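Local atomic coordinates of putative cell surface protein, similar to internalin proteins (Listeria monocytogenes EGD-e, PDB entry 5KZS), a protein that probably acts as a leucine-rich-repeat internalin (InlP) that interacts with host afadin and facilitates the crossing of basement membranes by Listeria. Residues Ser149-Ala154 with Ser173-Ser178; Ile158-Val163 with Asn180-Leu185; Leu194-Leu199 with Leu217-Leu222; Asn206-Phe211 with Glu229-Val234. All blocks are in the same frame, centred on the assembly; numbering follows the deposited sequence.

Contact 1: Ser149-Ala154 with Ser173-Ser178; sequences SQLYMA and STLDLS
Tyr-152 brings its ring over to the neighbouring strand, its side chain crossing that of Asp-176 at about a right angle, with CD2 3.5 Å from Asp-176 CB and the hydroxyl end reaching Thr-174 CG2. Ring and carboxylate planes are turned 56° apart. On the other face, Leu-151 and Leu-175 run side by side into the interior, CD2 of Leu-151 lying 4.1 Å from CD1 of Leu-175. They pair in register, and with CG anti to the backbone N in both (chi1 near 175°) their branches run the same way. Between the two faces, strands 150-152 and 174-176 run parallel. Asp-176 N donates to Leu-151 O (2.9 Å), and Met-153 N to Asp-176 O (2.8 Å). At the entry, Ser-149 O takes two donors, Ser-173 N at 2.9 Å and Thr-174 N at 3.1 Å. Farther out, Asp-176 OD1 accepts from Ser-178 N in an Asx turn and from Ser-178 OG (2.6 Å), by its syn lone pair, fixing the carboxylate as the chain leaves the strand. Thr-174 OG1 is bonded onward to Glu-196. The chemistry is two-sided: polar groups and an aromatic ring line one face of these leucine-rich-repeat strands, leucines the other.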
loop_
_atom_site.group_PDB
_atom_site.type_symbol
_atom_site.label_atom_id
_atom_site.label_comp_id
_atom_site.label_asym_id
_atom_site.label_seq_id
_atom_site.Cartn_x
_atom_site.Cartn_y
_atom_site.Cartn_z
ATOM N N SER A 149 2.114 -9.105 12.479
ATOM C CA SER A 149 0.828 -8.366 12.576
ATOM C C SER A 149 0.671 -7.072 11.762
ATOM O O SER A 149 -0.447 -6.594 11.651
ATOM C CB SER A 149 0.422 -8.114 14.034
ATOM O OG SER A 149 1.175 -7.079 14.591
ATOM N N GLN A 150 1.745 -6.519 11.199
ATOM C CA GLN A 150 1.644 -5.325 10.342
ATOM C C GLN A 150 2.555 -5.456 9.141
ATOM O O GLN A 150 3.684 -5.889 9.295
ATOM C CB GLN A 150 2.061 -4.072 11.105
ATOM C CG GLN A 150 1.312 -3.791 12.403
ATOM C CD GLN A 150 1.457 -2.333 12.852
ATOM O OE1 GLN A 150 1.207 -1.412 12.077
ATOM N NE2 GLN A 150 1.856 -2.120 14.099
ATOM N N LEU A 151 2.104 -5.053 7.959
ATOM C CA LEU A 151 2.933 -5.168 6.752
ATOM C C LEU A 151 2.684 -4.006 5.807
ATOM O O LEU A 151 1.576 -3.858 5.287
ATOM C CB LEU A 151 2.654 -6.503 6.053
ATOM C CG LEU A 151 3.346 -6.818 4.714
ATOM C CD1 LEU A 151 4.856 -6.645 4.835
ATOM C CD2 LEU A 151 3.014 -8.222 4.229
ATOM N N TYR A 152 3.708 -3.179 5.592
ATOM C CA TYR A 152 3.565 -1.937 4.816
ATOM C C TYR A 152 4.360 -2.039 3.532
ATOM O O TYR A 152 5.580 -2.036 3.559
ATOM C CB TYR A 152 4.024 -0.723 5.632
ATOM C CG TYR A 152 3.189 -0.492 6.859
ATOM C CD1 TYR A 152 3.496 -1.116 8.064
ATOM C CD2 TYR A 152 2.075 0.341 6.821
ATOM C CE1 TYR A 152 2.730 -0.898 9.201
ATOM C CE2 TYR A 152 1.297 0.547 7.944
ATOM C CZ TYR A 152 1.628 -0.077 9.125
ATOM O OH TYR A 152 0.852 0.127 10.222
HETATM N N MSE A 153 3.662 -2.144 2.410
HETATM C CA MSE A 153 4.300 -2.366 1.128
HETATM C C MSE A 153 3.748 -1.416 0.096
HETATM O O MSE A 153 3.421 -1.819 -1.021
HETATM C CB MSE A 153 3.958 -3.787 0.746
HETATM C CG MSE A 153 4.192 -4.833 1.829
HETATM SE SE MSE A 153 6.018 -5.470 1.580
HETATM C CE MSE A 153 5.537 -6.799 0.241
ATOM N N ALA A 154 3.652 -0.135 0.452
ATOM C CA ALA A 154 3.063 0.873 -0.431
ATOM C C ALA A 154 4.096 1.445 -1.385
ATOM O O ALA A 154 5.268 1.445 -1.082
ATOM C CB ALA A 154 2.460 1.982 0.398
ATOM N N SER A 173 -3.042 -7.885 11.507
ATOM C CA SER A 173 -4.136 -6.897 11.630
ATOM C C SER A 173 -4.046 -5.691 10.685
ATOM O O SER A 173 -5.066 -5.066 10.445
ATOM C CB SER A 173 -4.344 -6.448 13.069
ATOM O OG SER A 173 -3.113 -6.221 13.665
ATOM N N THR A 174 -2.884 -5.397 10.110
ATOM C CA THR A 174 -2.757 -4.256 9.203
ATOM C C THR A 174 -1.979 -4.612 7.946
ATOM O O THR A 174 -0.902 -5.197 8.033
ATOM C CB THR A 174 -2.065 -3.059 9.910
ATOM O OG1 THR A 174 -2.823 -2.662 11.069
ATOM C CG2 THR A 174 -1.940 -1.864 8.956
ATOM N N LEU A 175 -2.494 -4.211 6.791
ATOM C CA LEU A 175 -1.849 -4.492 5.510
ATOM C C LEU A 175 -2.007 -3.322 4.548
ATOM O O LEU A 175 -3.123 -2.975 4.159
ATOM C CB LEU A 175 -2.444 -5.761 4.899
ATOM C CG LEU A 175 -2.009 -6.194 3.491
ATOM C CD1 LEU A 175 -0.501 -6.333 3.344
ATOM C CD2 LEU A 175 -2.685 -7.508 3.187
ATOM N N ASP A 176 -0.886 -2.725 4.166
ATOM C CA ASP A 176 -0.891 -1.500 3.386
ATOM C C ASP A 176 -0.307 -1.806 2.017
ATOM O O ASP A 176 0.879 -2.104 1.892
ATOM C CB ASP A 176 -0.095 -0.411 4.128
ATOM C CG ASP A 176 -0.216 0.965 3.489
ATOM O OD1 ASP A 176 -0.378 1.033 2.246
ATOM O OD2 ASP A 176 -0.135 1.986 4.234
ATOM N N LEU A 177 -1.152 -1.727 0.996
ATOM C CA LEU A 177 -0.741 -1.973 -0.389
ATOM C C LEU A 177 -1.083 -0.774 -1.284
ATOM O O LEU A 177 -1.227 -0.906 -2.506
ATOM C CB LEU A 177 -1.388 -3.272 -0.891
ATOM C CG LEU A 177 -0.910 -4.548 -0.160
ATOM C CD1 LEU A 177 -1.888 -5.704 -0.300
ATOM C CD2 LEU A 177 0.474 -4.991 -0.632
ATOM N N SER A 178 -1.150 0.405 -0.669
ATOM C CA SER A 178 -1.564 1.621 -1.355
ATOM C C SER A 178 -0.495 2.067 -2.336
ATOM O O SER A 178 0.636 1.642 -2.227
ATOM C CB SER A 178 -1.810 2.723 -0.332
ATOM O OG SER A 178 -0.674 2.882 0.503
#

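Contact 2: Ile158-Val163 with Asn180-Leu185; sequences ITSDDV and NQLTNL
Asn-180 OD1 takes two backbone N-H groups, that of Ile-158 at 3.1 Å and that of Met-156, two residues earlier. Asn-180 sits at the asparagine position of a leucine-rich repeat, where such residues stack from coil to coil as an asparagine ladder. The Ile-158 bond is straight at hydrogen (172°), yet the donor stands above the amide plane, 55° out of it, and so is not on a lone pair. The side chain gets there with CG anti to the carbonyl carbon (chi1 -75°), and its other end, ND2, is held by Met-153 O, with a weaker bond to Leu-177 O. Both ends of this buried amide are therefore satisfied by main chain, and its rotation is fixed. One residue on, Gln-181 N returns a bond to Ile-158 O, also 3.1 Å, which ties the two loops together main chain to main chain.

Below this polar seam, Leu-182 packs one methyl against both Ile-158 and Val-163. Its CD2 lies 3.8 Å from Ile-158 CG2, alongside it, and 3.9 Å from Val-163 CG2, whose side chain crosses it at about a right angle. The 158-163 loop keeps its own shape through a short 3-10 segment at 160-162, with Thr-159 just before it giving its N to Asp-162 OD2, from above the carboxylate plane, and its OG1 to Asp-161 OD1. From the start of that segment Ser-160 points across to the other loop; its OG lies 3.0 Å from Asn-184 O and is hydrogen-bonded with Thr-183 OG1 at 3.2 Å, where either hydroxyl may be the donor.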
loop_
_atom_site.group_PDB
_atom_site.type_symbol
_atom_site.label_atom_id
_atom_site.label_comp_id
_atom_site.label_asym_id
_atom_site.label_seq_id
_atom_site.Cartn_x
_atom_site.Cartn_y
_atom_site.Cartn_z
ATOM N N ILE A 158 3.754 -2.857 -7.015
ATOM C CA ILE A 158 3.179 -4.189 -6.822
ATOM C C ILE A 158 2.017 -4.453 -7.787
ATOM O O ILE A 158 1.146 -3.601 -7.954
ATOM C CB ILE A 158 2.727 -4.387 -5.342
ATOM C CG1 ILE A 158 3.948 -4.718 -4.474
ATOM C CG2 ILE A 158 1.669 -5.484 -5.181
ATOM C CD1 ILE A 158 3.717 -4.571 -2.985
ATOM N N THR A 159 2.015 -5.640 -8.407
ATOM C CA THR A 159 0.892 -6.107 -9.247
ATOM C C THR A 159 0.204 -7.313 -8.593
ATOM O O THR A 159 0.738 -7.887 -7.635
ATOM C CB THR A 159 1.340 -6.412 -10.700
ATOM O OG1 THR A 159 2.559 -7.155 -10.707
ATOM C CG2 THR A 159 1.559 -5.109 -11.469
ATOM N N SER A 160 -0.977 -7.673 -9.103
ATOM C CA SER A 160 -1.856 -8.693 -8.488
ATOM C C SER A 160 -1.192 -10.058 -8.369
ATOM O O SER A 160 -1.403 -10.762 -7.379
ATOM C CB SER A 160 -3.159 -8.831 -9.280
ATOM O OG SER A 160 -3.787 -7.564 -9.450
ATOM N N ASP A 161 -0.403 -10.413 -9.387
ATOM C CA ASP A 161 0.467 -11.612 -9.376
ATOM C C ASP A 161 1.539 -11.642 -8.262
ATOM O O ASP A 161 2.013 -12.720 -7.915
ATOM C CB ASP A 161 1.127 -11.837 -10.759
ATOM C CG ASP A 161 1.814 -10.584 -11.301
ATOM O OD1 ASP A 161 1.092 -9.591 -11.605
ATOM O OD2 ASP A 161 3.061 -10.582 -11.417
ATOM N N ASP A 162 1.918 -10.481 -7.713
ATOM C CA ASP A 162 2.843 -10.402 -6.564
ATOM C C ASP A 162 2.214 -10.728 -5.205
ATOM O O ASP A 162 2.935 -10.976 -4.245
ATOM C CB ASP A 162 3.495 -9.012 -6.465
ATOM C CG ASP A 162 4.321 -8.635 -7.706
ATOM O OD1 ASP A 162 4.786 -9.534 -8.436
ATOM O OD2 ASP A 162 4.515 -7.420 -7.950
ATOM N N VAL A 163 0.889 -10.729 -5.114
ATOM C CA VAL A 163 0.207 -10.910 -3.836
ATOM C C VAL A 163 -0.385 -12.308 -3.683
ATOM O O VAL A 163 -1.320 -12.647 -4.389
ATOM C CB VAL A 163 -0.928 -9.894 -3.699
ATOM C CG1 VAL A 163 -1.541 -9.955 -2.297
ATOM C CG2 VAL A 163 -0.408 -8.493 -4.016
ATOM N N ASN A 180 0.146 1.291 -5.406
ATOM C CA ASN A 180 0.656 0.248 -6.269
ATOM C C ASN A 180 -0.275 0.187 -7.483
ATOM O O ASN A 180 -1.141 1.058 -7.616
ATOM C CB ASN A 180 0.708 -1.052 -5.470
ATOM C CG ASN A 180 1.880 -1.091 -4.474
ATOM O OD1 ASN A 180 3.041 -0.835 -4.836
ATOM N ND2 ASN A 180 1.589 -1.470 -3.229
ATOM N N GLN A 181 -0.107 -0.784 -8.386
ATOM C CA GLN A 181 -1.033 -0.912 -9.537
ATOM C C GLN A 181 -1.788 -2.238 -9.523
ATOM O O GLN A 181 -1.837 -2.971 -10.508
ATOM C CB GLN A 181 -0.372 -0.590 -10.897
ATOM C CG GLN A 181 1.099 -0.928 -11.034
ATOM C CD GLN A 181 2.021 0.168 -10.521
ATOM O OE1 GLN A 181 1.682 0.919 -9.599
ATOM N NE2 GLN A 181 3.208 0.255 -11.114
ATOM N N LEU A 182 -2.422 -2.496 -8.383
ATOM C CA LEU A 182 -3.304 -3.647 -8.205
ATOM C C LEU A 182 -4.588 -3.496 -9.019
ATOM O O LEU A 182 -5.287 -2.488 -8.875
ATOM C CB LEU A 182 -3.678 -3.799 -6.726
ATOM C CG LEU A 182 -2.532 -4.139 -5.766
ATOM C CD1 LEU A 182 -2.964 -3.935 -4.320
ATOM C CD2 LEU A 182 -2.038 -5.567 -6.000
ATOM N N THR A 183 -4.879 -4.498 -9.866
ATOM C CA THR A 183 -6.151 -4.596 -10.632
ATOM C C THR A 183 -7.178 -5.557 -10.006
ATOM O O THR A 183 -8.368 -5.473 -10.294
ATOM C CB THR A 183 -5.896 -5.057 -12.083
ATOM O OG1 THR A 183 -5.094 -6.243 -12.079
ATOM C CG2 THR A 183 -5.175 -3.987 -12.883
ATOM N N ASN A 184 -6.706 -6.463 -9.158
ATOM C CA ASN A 184 -7.527 -7.506 -8.557
ATOM C C ASN A 184 -6.871 -7.950 -7.259
ATOM O O ASN A 184 -5.663 -7.766 -7.084
ATOM C CB ASN A 184 -7.590 -8.729 -9.486
ATOM C CG ASN A 184 -8.496 -8.518 -10.694
ATOM O OD1 ASN A 184 -9.723 -8.621 -10.588
ATOM N ND2 ASN A 184 -7.895 -8.231 -11.853
ATOM N N LEU A 185 -7.647 -8.557 -6.366
ATOM C CA LEU A 185 -7.104 -9.046 -5.103
ATOM C C LEU A 185 -7.588 -10.458 -4.759
ATOM O O LEU A 185 -8.744 -10.778 -4.971
ATOM C CB LEU A 185 -7.467 -8.093 -3.970
ATOM C CG LEU A 185 -6.297 -7.654 -3.087
ATOM C CD1 LEU A 185 -5.460 -6.603 -3.801
ATOM C CD2 LEU A 185 -6.788 -7.096 -1.764
#

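Contact 3: Leu194-Leu199 with Leu217-Leu222; sequences LAELNL and LNNLNL
Asn-198 and Asn-221 lie side by side with their amide planes almost parallel, 2° apart, and OD1 of Asn-198 comes 3.4 Å from Asn-221 CB. With CG anti to the backbone N in both (chi1 about -170°), the two amides leave their strands in the same direction. Their oxygens are bonded elsewhere, that of Asn-198 to Ser-200 OG and that of Asn-221 to Asp-223 N. One step back on the same face the match is lost: Glu-196 and Asn-219 cross at about a right angle, with Glu-196 CG 3.8 Å from Asn-219 OD1, while the glutamate carboxylate is held by Thr-174 through OE1.

The opposite face is all leucine. Leu-197 and Leu-220 point the same way, CD2 of the first touching CD1 of the second at 3.8 Å. That same CD1 is also met by Leu-199 CD1 at 3.7 Å, the Leu-199 side chain running at a slant to that of Leu-220. Leu-217 sets CD1 against Ala-195 O and beside Leu-197 CB, closing the end of the row.

Between the faces runs the parallel ladder of strands 196-198 and 219-221. Leu-197 N donates to Asn-219 O at 2.9 Å, and Ala-195 O accepts from both Asn-218 N (2.9 Å) and Asn-219 N. Short parallel strands, one from each coil, with leucines inward and polar residues outward, are the hallmark of the leucine-rich-repeat solenoid.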
loop_
_atom_site.group_PDB
_atom_site.type_symbol
_atom_site.label_atom_id
_atom_site.label_comp_id
_atom_site.label_asym_id
_atom_site.label_seq_id
_atom_site.Cartn_x
_atom_site.Cartn_y
_atom_site.Cartn_z
ATOM N N LEU A 194 -7.506 -9.533 10.459
ATOM C CA LEU A 194 -7.136 -8.298 9.761
ATOM C C LEU A 194 -8.149 -7.222 10.088
ATOM O O LEU A 194 -9.351 -7.452 9.946
ATOM C CB LEU A 194 -7.050 -8.480 8.241
ATOM C CG LEU A 194 -6.332 -7.340 7.499
ATOM C CD1 LEU A 194 -4.821 -7.516 7.597
ATOM C CD2 LEU A 194 -6.743 -7.260 6.041
ATOM N N ALA A 195 -7.653 -6.072 10.546
ATOM C CA ALA A 195 -8.481 -4.924 10.890
ATOM C C ALA A 195 -8.419 -3.819 9.837
ATOM O O ALA A 195 -9.451 -3.238 9.509
ATOM C CB ALA A 195 -8.083 -4.389 12.252
ATOM N N GLU A 196 -7.230 -3.537 9.310
ATOM C CA GLU A 196 -7.025 -2.426 8.383
ATOM C C GLU A 196 -6.401 -2.926 7.102
ATOM O O GLU A 196 -5.411 -3.650 7.121
ATOM C CB GLU A 196 -6.132 -1.342 9.006
ATOM C CG GLU A 196 -6.759 -0.610 10.203
ATOM C CD GLU A 196 -6.423 -1.201 11.592
ATOM O OE1 GLU A 196 -5.253 -1.587 11.865
ATOM O OE2 GLU A 196 -7.344 -1.260 12.445
ATOM N N LEU A 197 -6.986 -2.541 5.983
ATOM C CA LEU A 197 -6.460 -2.920 4.686
ATOM C C LEU A 197 -6.461 -1.661 3.853
ATOM O O LEU A 197 -7.516 -1.095 3.567
ATOM C CB LEU A 197 -7.328 -4.022 4.052
ATOM C CG LEU A 197 -7.008 -4.520 2.638
ATOM C CD1 LEU A 197 -5.576 -4.999 2.510
ATOM C CD2 LEU A 197 -7.948 -5.645 2.266
ATOM N N ASN A 198 -5.278 -1.203 3.479
ATOM C CA ASN A 198 -5.187 0.029 2.723
ATOM C C ASN A 198 -4.876 -0.299 1.269
ATOM O O ASN A 198 -3.783 -0.820 0.975
ATOM C CB ASN A 198 -4.119 0.920 3.338
ATOM C CG ASN A 198 -4.115 2.320 2.774
ATOM O OD1 ASN A 198 -4.783 2.632 1.784
ATOM N ND2 ASN A 198 -3.335 3.176 3.405
ATOM N N LEU A 199 -5.837 0.006 0.383
ATOM C CA LEU A 199 -5.675 -0.187 -1.063
ATOM C C LEU A 199 -5.878 1.087 -1.888
ATOM O O LEU A 199 -6.139 1.016 -3.087
ATOM C CB LEU A 199 -6.631 -1.273 -1.548
ATOM C CG LEU A 199 -6.580 -2.594 -0.766
ATOM C CD1 LEU A 199 -7.760 -3.475 -1.093
ATOM C CD2 LEU A 199 -5.284 -3.340 -1.021
ATOM N N LEU A 217 -12.489 -6.941 10.004
ATOM C CA LEU A 217 -12.168 -5.732 9.242
ATOM C C LEU A 217 -12.984 -4.509 9.714
ATOM O O LEU A 217 -14.201 -4.593 9.853
ATOM C CB LEU A 217 -12.388 -5.971 7.741
ATOM C CG LEU A 217 -11.819 -4.925 6.770
ATOM C CD1 LEU A 217 -10.298 -4.952 6.729
ATOM C CD2 LEU A 217 -12.367 -5.142 5.369
ATOM N N ASN A 218 -12.277 -3.407 9.994
ATOM C CA ASN A 218 -12.847 -2.105 10.367
ATOM C C ASN A 218 -12.630 -1.023 9.330
ATOM O O ASN A 218 -13.377 -0.040 9.317
ATOM C CB ASN A 218 -12.192 -1.586 11.653
ATOM C CG ASN A 218 -12.451 -2.482 12.844
ATOM O OD1 ASN A 218 -13.482 -3.169 12.913
ATOM N ND2 ASN A 218 -11.513 -2.486 13.795
ATOM N N ASN A 219 -11.610 -1.178 8.487
ATOM C CA ASN A 219 -11.148 -0.099 7.631
ATOM C C ASN A 219 -10.596 -0.658 6.336
ATOM O O ASN A 219 -9.542 -1.302 6.332
ATOM C CB ASN A 219 -10.075 0.712 8.373
ATOM C CG ASN A 219 -9.293 1.671 7.466
ATOM O OD1 ASN A 219 -8.138 2.006 7.767
ATOM N ND2 ASN A 219 -9.913 2.129 6.371
ATOM N N LEU A 220 -11.303 -0.384 5.245
ATOM C CA LEU A 220 -10.882 -0.772 3.914
ATOM C C LEU A 220 -10.756 0.492 3.107
ATOM O O LEU A 220 -11.747 1.036 2.610
ATOM C CB LEU A 220 -11.902 -1.725 3.283
ATOM C CG LEU A 220 -11.684 -2.181 1.827
ATOM C CD1 LEU A 220 -10.275 -2.696 1.563
ATOM C CD2 LEU A 220 -12.676 -3.270 1.466
ATOM N N ASN A 221 -9.539 0.982 2.980
ATOM C CA ASN A 221 -9.333 2.228 2.276
ATOM C C ASN A 221 -9.318 1.972 0.774
ATOM O O ASN A 221 -8.401 1.321 0.267
ATOM C CB ASN A 221 -8.036 2.880 2.726
ATOM C CG ASN A 221 -7.909 4.314 2.255
ATOM O OD1 ASN A 221 -8.520 4.710 1.255
ATOM N ND2 ASN A 221 -7.118 5.110 2.976
ATOM N N LEU A 222 -10.332 2.487 0.077
ATOM C CA LEU A 222 -10.404 2.379 -1.374
ATOM C C LEU A 222 -10.270 3.704 -2.120
ATOM O O LEU A 222 -10.491 3.742 -3.325
ATOM C CB LEU A 222 -11.710 1.696 -1.758
ATOM C CG LEU A 222 -11.936 0.318 -1.133
ATOM C CD1 LEU A 222 -13.256 -0.260 -1.602
ATOM C CD2 LEU A 222 -10.808 -0.638 -1.479
#

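Contact 4: Asn206-Phe211 with Glu229-Val234; sequences NTMTNF and ELPSNV
Glu-229 meets Asn-206 first: its N makes a weak bond to Asn-206 O, while water 1 spans Asn-206 OD1 and, weakly, Glu-229 OE2. Water 2 donates to Glu-229 O at 3.0 Å and accepts from the N of selenomethionine Met-208. Leu-230 turns away from the first segment, and Pro-231 turns back into it, its CD 4.2 Å from Met-208 CG and its CB 3.3 Å from Asn-210 OD1. Ser-232 OG accepts from Asn-210 ND2 at 3.1 Å. On the other end of the same amide, Asn-233 N donates to Asn-210 OD1 at 2.9 Å, in the carbonyl plane and on a lone pair. Asn-210 reaches these partners because its CG is anti to the backbone N (chi1 -168°), and two bonds fix the rotation of its amide. Asn-233 answers with ND2, in weak bonds to Asn-210 O and Phe-211 O. Val-234, whose N closes a turn onto Pro-231 O, puts CG1 4.2 Å from Phe-211 CB and CG2 at the edge of the ring. This loop pair lies near the C-terminal end of the parallel sheet: Leu-230 packs on helix 263-270 and on strand 238-239, which ends that sheet and which Pro-231 also touches.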
loop_
_atom_site.group_PDB
_atom_site.type_symbol
_atom_site.label_atom_id
_atom_site.label_comp_id
_atom_site.label_asym_id
_atom_site.label_seq_id
_atom_site.Cartn_x
_atom_site.Cartn_y
_atom_site.Cartn_z
ATOM N N ASN A 206 -14.129 -1.043 -12.044
ATOM C CA ASN A 206 -15.466 -1.633 -12.075
ATOM C C ASN A 206 -15.859 -2.285 -10.738
ATOM O O ASN A 206 -16.608 -1.698 -9.955
ATOM C CB ASN A 206 -15.609 -2.589 -13.272
ATOM C CG ASN A 206 -17.063 -2.844 -13.678
ATOM O OD1 ASN A 206 -18.034 -2.320 -13.096
ATOM N ND2 ASN A 206 -17.214 -3.646 -14.711
ATOM N N THR A 207 -15.349 -3.477 -10.470
ATOM C CA THR A 207 -15.669 -4.216 -9.255
ATOM C C THR A 207 -14.402 -4.917 -8.801
ATOM O O THR A 207 -13.396 -4.930 -9.514
ATOM C CB THR A 207 -16.756 -5.291 -9.500
ATOM O OG1 THR A 207 -16.258 -6.302 -10.397
ATOM C CG2 THR A 207 -18.017 -4.685 -10.084
HETATM N N MSE A 208 -14.475 -5.507 -7.618
HETATM C CA MSE A 208 -13.349 -6.215 -7.014
HETATM C C MSE A 208 -13.899 -7.344 -6.196
HETATM O O MSE A 208 -15.111 -7.490 -6.040
HETATM C CB MSE A 208 -12.544 -5.240 -6.139
HETATM C CG MSE A 208 -13.228 -4.972 -4.787
HETATM SE SE MSE A 208 -12.332 -3.618 -3.662
HETATM C CE MSE A 208 -11.239 -4.938 -2.676
ATOM N N THR A 209 -12.988 -8.120 -5.641
ATOM C CA THR A 209 -13.297 -9.234 -4.762
ATOM C C THR A 209 -14.170 -8.895 -3.574
ATOM O O THR A 209 -13.811 -8.055 -2.780
ATOM C CB THR A 209 -11.985 -9.761 -4.211
ATOM O OG1 THR A 209 -11.174 -10.157 -5.323
ATOM C CG2 THR A 209 -12.215 -10.930 -3.264
ATOM N N ASN A 210 -15.293 -9.581 -3.436
ATOM C CA ASN A 210 -16.231 -9.329 -2.350
ATOM C C ASN A 210 -15.850 -10.225 -1.181
ATOM O O ASN A 210 -16.335 -11.343 -1.066
ATOM C CB ASN A 210 -17.666 -9.589 -2.822
ATOM C CG ASN A 210 -18.718 -9.069 -1.855
ATOM O OD1 ASN A 210 -18.430 -8.272 -0.959
ATOM N ND2 ASN A 210 -19.959 -9.503 -2.049
ATOM N N PHE A 211 -14.997 -9.711 -0.302
ATOM C CA PHE A 211 -14.289 -10.541 0.695
ATOM C C PHE A 211 -15.205 -11.367 1.607
ATOM O O PHE A 211 -16.019 -10.804 2.343
ATOM C CB PHE A 211 -13.363 -9.674 1.564
ATOM C CG PHE A 211 -12.278 -8.982 0.787
ATOM C CD1 PHE A 211 -11.328 -9.711 0.091
ATOM C CD2 PHE A 211 -12.206 -7.598 0.752
ATOM C CE1 PHE A 211 -10.336 -9.063 -0.630
ATOM C CE2 PHE A 211 -11.214 -6.952 0.036
ATOM C CZ PHE A 211 -10.282 -7.676 -0.658
ATOM N N GLU A 229 -18.823 -0.099 -8.301
ATOM C CA GLU A 229 -19.632 -0.788 -7.320
ATOM C C GLU A 229 -18.707 -1.354 -6.257
ATOM O O GLU A 229 -17.636 -1.876 -6.566
ATOM C CB GLU A 229 -20.459 -1.893 -8.008
ATOM C CG GLU A 229 -20.791 -3.117 -7.152
ATOM C CD GLU A 229 -21.946 -3.928 -7.704
ATOM O OE1 GLU A 229 -22.976 -4.015 -7.001
ATOM O OE2 GLU A 229 -21.836 -4.472 -8.837
ATOM N N LEU A 230 -19.165 -1.256 -5.016
ATOM C CA LEU A 230 -18.407 -1.652 -3.853
ATOM C C LEU A 230 -18.789 -3.047 -3.355
ATOM O O LEU A 230 -19.952 -3.419 -3.399
ATOM C CB LEU A 230 -18.641 -0.643 -2.727
ATOM C CG LEU A 230 -18.412 0.851 -3.017
ATOM C CD1 LEU A 230 -18.671 1.660 -1.758
ATOM C CD2 LEU A 230 -17.022 1.149 -3.568
ATOM N N PRO A 231 -17.811 -3.808 -2.834
ATOM C CA PRO A 231 -18.083 -5.145 -2.297
ATOM C C PRO A 231 -18.989 -5.121 -1.057
ATOM O O PRO A 231 -18.573 -4.668 0.021
ATOM C CB PRO A 231 -16.692 -5.661 -1.936
ATOM C CG PRO A 231 -15.904 -4.426 -1.641
ATOM C CD PRO A 231 -16.407 -3.409 -2.619
ATOM N N SER A 232 -20.213 -5.624 -1.237
ATOM C CA SER A 232 -21.280 -5.595 -0.219
ATOM C C SER A 232 -20.945 -6.200 1.163
ATOM O O SER A 232 -21.512 -5.765 2.169
ATOM C CB SER A 232 -22.513 -6.311 -0.762
ATOM O OG SER A 232 -22.211 -7.668 -1.024
ATOM N N ASN A 233 -20.050 -7.195 1.211
ATOM C CA ASN A 233 -19.701 -7.879 2.481
ATOM C C ASN A 233 -18.906 -7.021 3.474
ATOM O O ASN A 233 -18.865 -7.331 4.665
ATOM C CB ASN A 233 -18.913 -9.177 2.222
ATOM C CG ASN A 233 -19.721 -10.225 1.496
ATOM O OD1 ASN A 233 -20.948 -10.167 1.449
ATOM N ND2 ASN A 233 -19.030 -11.191 0.918
ATOM N N VAL A 234 -18.280 -5.959 2.981
ATOM C CA VAL A 234 -17.401 -5.133 3.792
ATOM C C VAL A 234 -17.759 -3.660 3.654
ATOM O O VAL A 234 -16.907 -2.788 3.798
ATOM C CB VAL A 234 -15.925 -5.372 3.407
ATOM C CG1 VAL A 234 -15.525 -6.799 3.751
ATOM C CG2 VAL A 234 -15.662 -5.075 1.928
HETATM O O HOH W 1 -20.468 -3.034 -11.504
HETATM O O HOH W 2 -16.877 -4.731 -6.243
#

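Contacts 1 and 3 lie on one parallel sheet, their centres about 9 Å apart, and strands 174-176 and 196-198 are neighbours within it. Contacts 2 and 4, with centres about 16 Å apart, join loops that follow the strands. Along the chain, the segments of contact 1 alternate with those of contact 2, and those of contact 3 with those of contact 4, as expected when each coil stacks on the next. Met-153 O and Asn-180 ND2 join contacts 1 and 2, Leu-185 and Leu-199 contacts 2 and 3, Leu-220 and Val-234 contacts 3 and 4, and Leu-185 O and Thr-209 OG1 contacts 2 and 4, consistent with one hydrophobic core running behind a polar strand face through these coils.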